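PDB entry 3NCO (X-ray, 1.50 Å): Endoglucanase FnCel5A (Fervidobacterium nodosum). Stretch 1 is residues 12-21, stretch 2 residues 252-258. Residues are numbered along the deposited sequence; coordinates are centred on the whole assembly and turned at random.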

ATOM      1  N   SER A  12      -5.697 -20.052  -4.576  1.00 25.93           N
ATOM      2  CA  SER A  12      -6.559 -19.110  -3.871  1.00 25.38           C
ATOM      3  C   SER A  12      -5.926 -17.732  -3.764  1.00 23.48           C
ATOM      4  O   SER A  12      -6.597 -16.717  -4.007  1.00 23.37           O
ATOM      5  CB  SER A  12      -6.870 -19.633  -2.471  1.00 26.39           C
ATOM      6  OG  SER A  12      -7.836 -18.815  -1.841  1.00 32.46           O
ATOM      7  N   ALA A  13      -4.641 -17.673  -3.386  1.00 20.46           N
ATOM      8  CA  ALA A  13      -3.994 -16.349  -3.219  1.00 19.36           C
ATOM      9  C   ALA A  13      -4.015 -15.546  -4.520  1.00 18.80           C
ATOM     10  O   ALA A  13      -4.183 -14.291  -4.519  1.00 18.55           O
ATOM     11  CB  ALA A  13      -2.593 -16.495  -2.748  1.00 20.68           C
ATOM     12  N   PHE A  14      -3.804 -16.246  -5.635  1.00 18.69           N
ATOM     13  CA  PHE A  14      -3.814 -15.560  -6.916  1.00 18.50           C
ATOM     14  C   PHE A  14      -5.180 -15.040  -7.247  1.00 19.91           C
ATOM     15  O   PHE A  14      -5.295 -13.972  -7.826  1.00 20.10           O
ATOM     16  CB  PHE A  14      -3.250 -16.465  -8.027  1.00 18.71           C
ATOM     17  CG  PHE A  14      -1.733 -16.583  -7.987  1.00 18.66           C
ATOM     18  CD1 PHE A  14      -0.930 -15.812  -8.849  1.00 19.32           C
ATOM     19  CD2 PHE A  14      -1.122 -17.417  -7.069  1.00 19.27           C
ATOM     20  CE1 PHE A  14       0.477 -15.889  -8.798  1.00 19.83           C
ATOM     21  CE2 PHE A  14       0.322 -17.496  -7.021  1.00 19.84           C
ATOM     22  CZ  PHE A  14       1.093 -16.739  -7.859  1.00 19.08           C
ATOM     23  N   GLU A  15      -6.221 -15.775  -6.853  1.00 19.75           N
ATOM     24  CA  GLU A  15      -7.571 -15.291  -7.073  1.00 21.17           C
ATOM     25  C   GLU A  15      -7.931 -14.098  -6.175  1.00 20.56           C
ATOM     26  O   GLU A  15      -8.631 -13.153  -6.622  1.00 20.22           O
ATOM     27  CB  GLU A  15      -8.561 -16.433  -6.926  1.00 22.57           C
ATOM     28  CG  GLU A  15      -8.457 -17.448  -8.088  1.00 26.68           C
ATOM     29  CD  GLU A  15      -8.565 -16.801  -9.519  1.00 35.50           C
ATOM     30  OE1 GLU A  15      -9.656 -16.249  -9.853  1.00 36.40           O
ATOM     31  OE2 GLU A  15      -7.542 -16.851 -10.294  1.00 39.60           O
ATOM     32  N   TYR A  16      -7.497 -14.160  -4.908  1.00 19.54           N
ATOM     33  CA  TYR A  16      -7.720 -13.011  -4.007  1.00 19.11           C
ATOM     34  C   TYR A  16      -6.934 -11.807  -4.507  1.00 19.49           C
ATOM     35  O   TYR A  16      -7.392 -10.656  -4.402  1.00 19.02           O
ATOM     36  CB  TYR A  16      -7.366 -13.344  -2.546  1.00 20.12           C
ATOM     37  CG  TYR A  16      -8.446 -14.085  -1.818  1.00 21.51           C
ATOM     38  CD1 TYR A  16      -8.389 -15.466  -1.677  1.00 25.81           C
ATOM     39  CD2 TYR A  16      -9.515 -13.415  -1.280  1.00 21.25           C
ATOM     40  CE1 TYR A  16      -9.420 -16.166  -1.038  1.00 24.34           C
ATOM     41  CE2 TYR A  16     -10.563 -14.098  -0.616  1.00 21.38           C
ATOM     42  CZ  TYR A  16     -10.493 -15.465  -0.487  1.00 26.07           C
ATOM     43  OH  TYR A  16     -11.510 -16.172   0.144  1.00 27.74           O
ATOM     44  N   ASN A  17      -5.733 -12.035  -5.049  1.00 18.99           N
ATOM     45  CA  ASN A  17      -4.950 -10.886  -5.581  1.00 18.37           C
ATOM     46  C   ASN A  17      -5.699 -10.205  -6.719  1.00 18.65           C
ATOM     47  O   ASN A  17      -5.732  -8.986  -6.798  1.00 19.12           O
ATOM     48  CB  ASN A  17      -3.558 -11.346  -6.046  1.00 19.14           C
ATOM     49  CG  ASN A  17      -2.646 -10.188  -6.391  1.00 19.31           C
ATOM     50  OD1 ASN A  17      -2.461  -9.258  -5.611  1.00 18.56           O
ATOM     51  ND2 ASN A  17      -2.020 -10.285  -7.555  1.00 15.34           N
ATOM     52  N   LYS A  18      -6.384 -11.000  -7.551  1.00 18.12           N
ATOM     53  CA  LYS A  18      -7.179 -10.426  -8.667  1.00 19.43           C
ATOM     54  C   LYS A  18      -8.334  -9.570  -8.164  1.00 19.54           C
ATOM     55  O   LYS A  18      -8.780  -8.615  -8.845  1.00 20.37           O
ATOM     56  CB  LYS A  18      -7.727 -11.556  -9.555  1.00 21.03           C
ATOM     57  CG  LYS A  18      -6.709 -12.020 -10.536  1.00 25.90           C
ATOM     58  CD  LYS A  18      -7.173 -13.291 -11.257  1.00 33.23           C
ATOM     59  CE  LYS A  18      -7.812 -12.947 -12.600  1.00 40.36           C
ATOM     60  NZ  LYS A  18      -9.092 -12.172 -12.435  1.00 43.74           N
HETATM   61  N   MSE A  19      -8.827  -9.910  -6.973  1.00 19.65           N
HETATM   62  CA  MSE A  19      -9.876  -9.104  -6.328  1.00 21.74           C
HETATM   63  C   MSE A  19      -9.408  -7.699  -5.933  1.00 20.06           C
HETATM   64  O   MSE A  19     -10.222  -6.753  -5.903  1.00 20.92           O
HETATM   65  CB  MSE A  19     -10.452  -9.834  -5.139  1.00 22.07           C
HETATM   66  CG  MSE A  19     -11.291 -11.042  -5.521  1.00 23.89           C
HETATM   67 SE   MSE A  19     -11.723 -12.034  -3.846  1.00 33.39          SE
HETATM   68  CE  MSE A  19     -12.278 -10.593  -2.677  1.00 35.48           C
ATOM     69  N   ILE A  20      -8.116  -7.553  -5.643  1.00 18.60           N
ATOM     70  CA  ILE A  20      -7.555  -6.196  -5.429  1.00 15.76           C
ATOM     71  C   ILE A  20      -7.766  -5.356  -6.700  1.00 16.68           C
ATOM     72  O   ILE A  20      -8.104  -4.173  -6.626  1.00 17.53           O
ATOM     73  CB  ILE A  20      -6.053  -6.239  -5.023  1.00 14.10           C
ATOM     74  CG1 ILE A  20      -5.918  -7.019  -3.697  1.00 13.09           C
ATOM     75  CG2 ILE A  20      -5.459  -4.815  -4.913  1.00 14.41           C
ATOM     76  CD1 ILE A  20      -4.431  -7.208  -3.320  1.00 18.19           C
ATOM     77  N   GLY A  21      -7.543  -5.985  -7.851  1.00 16.99           N
ATOM     78  CA  GLY A  21      -7.786  -5.331  -9.121  1.00 17.36           C
ATOM     79  C   GLY A  21      -7.102  -3.979  -9.291  1.00 18.54           C
ATOM     80  O   GLY A  21      -5.895  -3.858  -9.224  1.00 18.27           O
ATOM     81  N   ASN A 252       8.924 -17.899  -7.105  1.00 16.73           N
ATOM     82  CA  ASN A 252       8.568 -18.056  -5.685  1.00 15.82           C
ATOM     83  C   ASN A 252       7.073 -18.343  -5.427  1.00 17.45           C
ATOM     84  O   ASN A 252       6.600 -18.469  -4.261  1.00 17.05           O
ATOM     85  CB  ASN A 252       9.068 -16.863  -4.867  1.00 16.00           C
ATOM     86  CG  ASN A 252      10.589 -16.872  -4.780  1.00 16.76           C
ATOM     87  OD1 ASN A 252      11.270 -16.229  -5.579  1.00 21.76           O
ATOM     88  ND2 ASN A 252      11.110 -17.645  -3.871  1.00 17.40           N
ATOM     89  N   ASN A 253       6.367 -18.565  -6.552  1.00 16.96           N
ATOM     90  CA  ASN A 253       4.983 -19.041  -6.512  1.00 16.26           C
ATOM     91  C   ASN A 253       4.111 -18.135  -5.663  1.00 17.28           C
ATOM     92  O   ASN A 253       3.325 -18.616  -4.846  1.00 18.76           O
ATOM     93  CB  ASN A 253       4.970 -20.463  -5.937  1.00 17.77           C
ATOM     94  CG  ASN A 253       5.908 -21.380  -6.706  1.00 16.40           C
ATOM     95  OD1 ASN A 253       6.768 -22.076  -6.131  1.00 21.01           O
ATOM     96  ND2 ASN A 253       5.741 -21.375  -8.024  1.00 15.55           N
ATOM     97  N   VAL A 254       4.243 -16.829  -5.863  1.00 16.18           N
ATOM     98  CA  VAL A 254       3.485 -15.861  -5.027  1.00 16.69           C
ATOM     99  C   VAL A 254       2.913 -14.744  -5.922  1.00 17.10           C
ATOM    100  O   VAL A 254       3.548 -14.346  -6.898  1.00 15.96           O
ATOM    101  CB  VAL A 254       4.401 -15.323  -3.901  1.00 17.40           C
ATOM    102  CG1 VAL A 254       5.513 -14.455  -4.472  1.00 18.03           C
ATOM    103  CG2 VAL A 254       3.622 -14.635  -2.773  1.00 22.28           C
ATOM    104  N   PRO A 255       1.688 -14.242  -5.604  1.00 16.38           N
ATOM    105  CA  PRO A 255       1.167 -13.133  -6.415  1.00 15.44           C
ATOM    106  C   PRO A 255       1.764 -11.804  -5.971  1.00 16.37           C
ATOM    107  O   PRO A 255       2.284 -11.708  -4.862  1.00 17.46           O
ATOM    108  CB  PRO A 255      -0.326 -13.097  -6.069  1.00 15.18           C
ATOM    109  CG  PRO A 255      -0.595 -14.191  -5.102  1.00 18.25           C
ATOM    110  CD  PRO A 255       0.734 -14.678  -4.567  1.00 17.60           C
ATOM    111  N   ILE A 256       1.644 -10.792  -6.844  1.00 15.78           N
ATOM    112  CA  ILE A 256       2.242  -9.490  -6.601  1.00 15.32           C
ATOM    113  C   ILE A 256       1.169  -8.386  -6.674  1.00 15.35           C
ATOM    114  O   ILE A 256       0.431  -8.290  -7.668  1.00 16.44           O
ATOM    115  CB  ILE A 256       3.290  -9.175  -7.711  1.00 14.55           C
ATOM    116  CG1 ILE A 256       4.460 -10.141  -7.605  1.00 15.88           C
ATOM    117  CG2 ILE A 256       3.739  -7.714  -7.676  1.00 14.27           C
ATOM    118  CD1 ILE A 256       5.405  -9.839  -6.400  1.00 15.83           C
ATOM    119  N   PHE A 257       1.184  -7.494  -5.662  1.00 14.28           N
ATOM    120  CA  PHE A 257       0.370  -6.256  -5.624  1.00 14.44           C
ATOM    121  C   PHE A 257       1.312  -5.070  -5.683  1.00 15.46           C
ATOM    122  O   PHE A 257       2.239  -4.915  -4.873  1.00 16.09           O
ATOM    123  CB  PHE A 257      -0.404  -6.305  -4.290  1.00 14.70           C
ATOM    124  CG  PHE A 257      -1.031  -5.030  -3.846  1.00 13.37           C
ATOM    125  CD1 PHE A 257      -1.858  -4.225  -4.650  1.00 14.08           C
ATOM    126  CD2 PHE A 257      -0.880  -4.708  -2.492  1.00 16.17           C
ATOM    127  CE1 PHE A 257      -2.493  -3.120  -4.063  1.00 16.15           C
ATOM    128  CE2 PHE A 257      -1.466  -3.610  -1.938  1.00 18.53           C
ATOM    129  CZ  PHE A 257      -2.303  -2.845  -2.677  1.00 16.26           C
ATOM    130  N   LEU A 258       1.106  -4.223  -6.688  1.00 13.93           N
ATOM    131  CA  LEU A 258       1.839  -2.973  -6.743  1.00 14.82           C
ATOM    132  C   LEU A 258       1.061  -1.992  -5.837  1.00 15.80           C
ATOM    133  O   LEU A 258       0.052  -1.397  -6.287  1.00 15.43           O
ATOM    134  CB  LEU A 258       1.810  -2.482  -8.222  1.00 13.46           C
ATOM    135  CG  LEU A 258       2.260  -1.029  -8.493  1.00 16.23           C
ATOM    136  CD1 LEU A 258       3.679  -0.867  -7.971  1.00 15.82           C
ATOM    137  CD2 LEU A 258       2.194  -0.624  -9.994  1.00 17.25           C
TER

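The contact joins two pieces of one chain whose touching residues are at least 237 positions apart in sequence. The helix of residues 12-20 and the strand of residues 256-258 run nearly parallel, with 17° between their N-to-C directions and axes 9.0 Å apart at closest approach. Together the two stretches bury 365 Å². On the helix, the CA-to-CB bonds of Ala-13, Asn-17 and Ile-20 point toward the other stretch; on the other side, those of Pro-255 and Phe-257 do so, while Ile-256 between them points away.

Pro-255 is the principal bump, with 88 Å² covered, more than any other residue here. Its ring, puckered C-gamma exo, enters a hollow formed by Ala-13 and Phe-14. Ala-13 forms the floor, where its short side chain leaves room for the proline: its CB lies 3.9 Å from Pro-255 CG, and its carbonyl O 3.6 Å from the same CG. The aromatic ring of Phe-14 makes the wall. Pro-255 CG sits 3.8 Å from the centroid of that ring and only 8° off its normal, so the CH-pi contact is almost perfectly centred on the face. Here, too, the backbones come close, with Phe-14 CA and Pro-255 CA 5.6 Å apart.

The CA-to-CB bond of Phe-14 points sideways, yet the end of its side chain comes nearer, with chi1 at -76° (m). The ring thereby reaches the backbone leading into the proline: Phe-14 CZ is 3.3 Å from Val-254 C and 3.4 Å from Pro-255 N, the latter lying over a face. Near the plane of the ring, at its edge, Asn-253 O approaches Phe-14 CE2 at 3.9 Å.

Asn-17 supplies the polar link, the one hydrogen bond across the contact. Its ND2 donates to Ile-256 O over 3.2 Å, with an N-H...O angle of 157°, so the geometry is reasonably straight though the bond is long. The same ND2 packs 3.6 Å from Pro-255 CB, and Asn-17 OD1, hydrogen-bonded elsewhere in the structure, lies 3.8 Å from Phe-257 CB. The amide therefore fills the space between the two inward-pointing residues of the other stretch.

At the far end the roles reverse, and the helix supplies the aliphatic bump. Ile-20 CD1 lies 4.3 Å from the centroid of the Phe-257 ring, 20° off the normal, a looser CH-pi contact than the proline's. Its other branch also engages the ring, with Ile-20 CG2 3.5 Å from Phe-257 CE1.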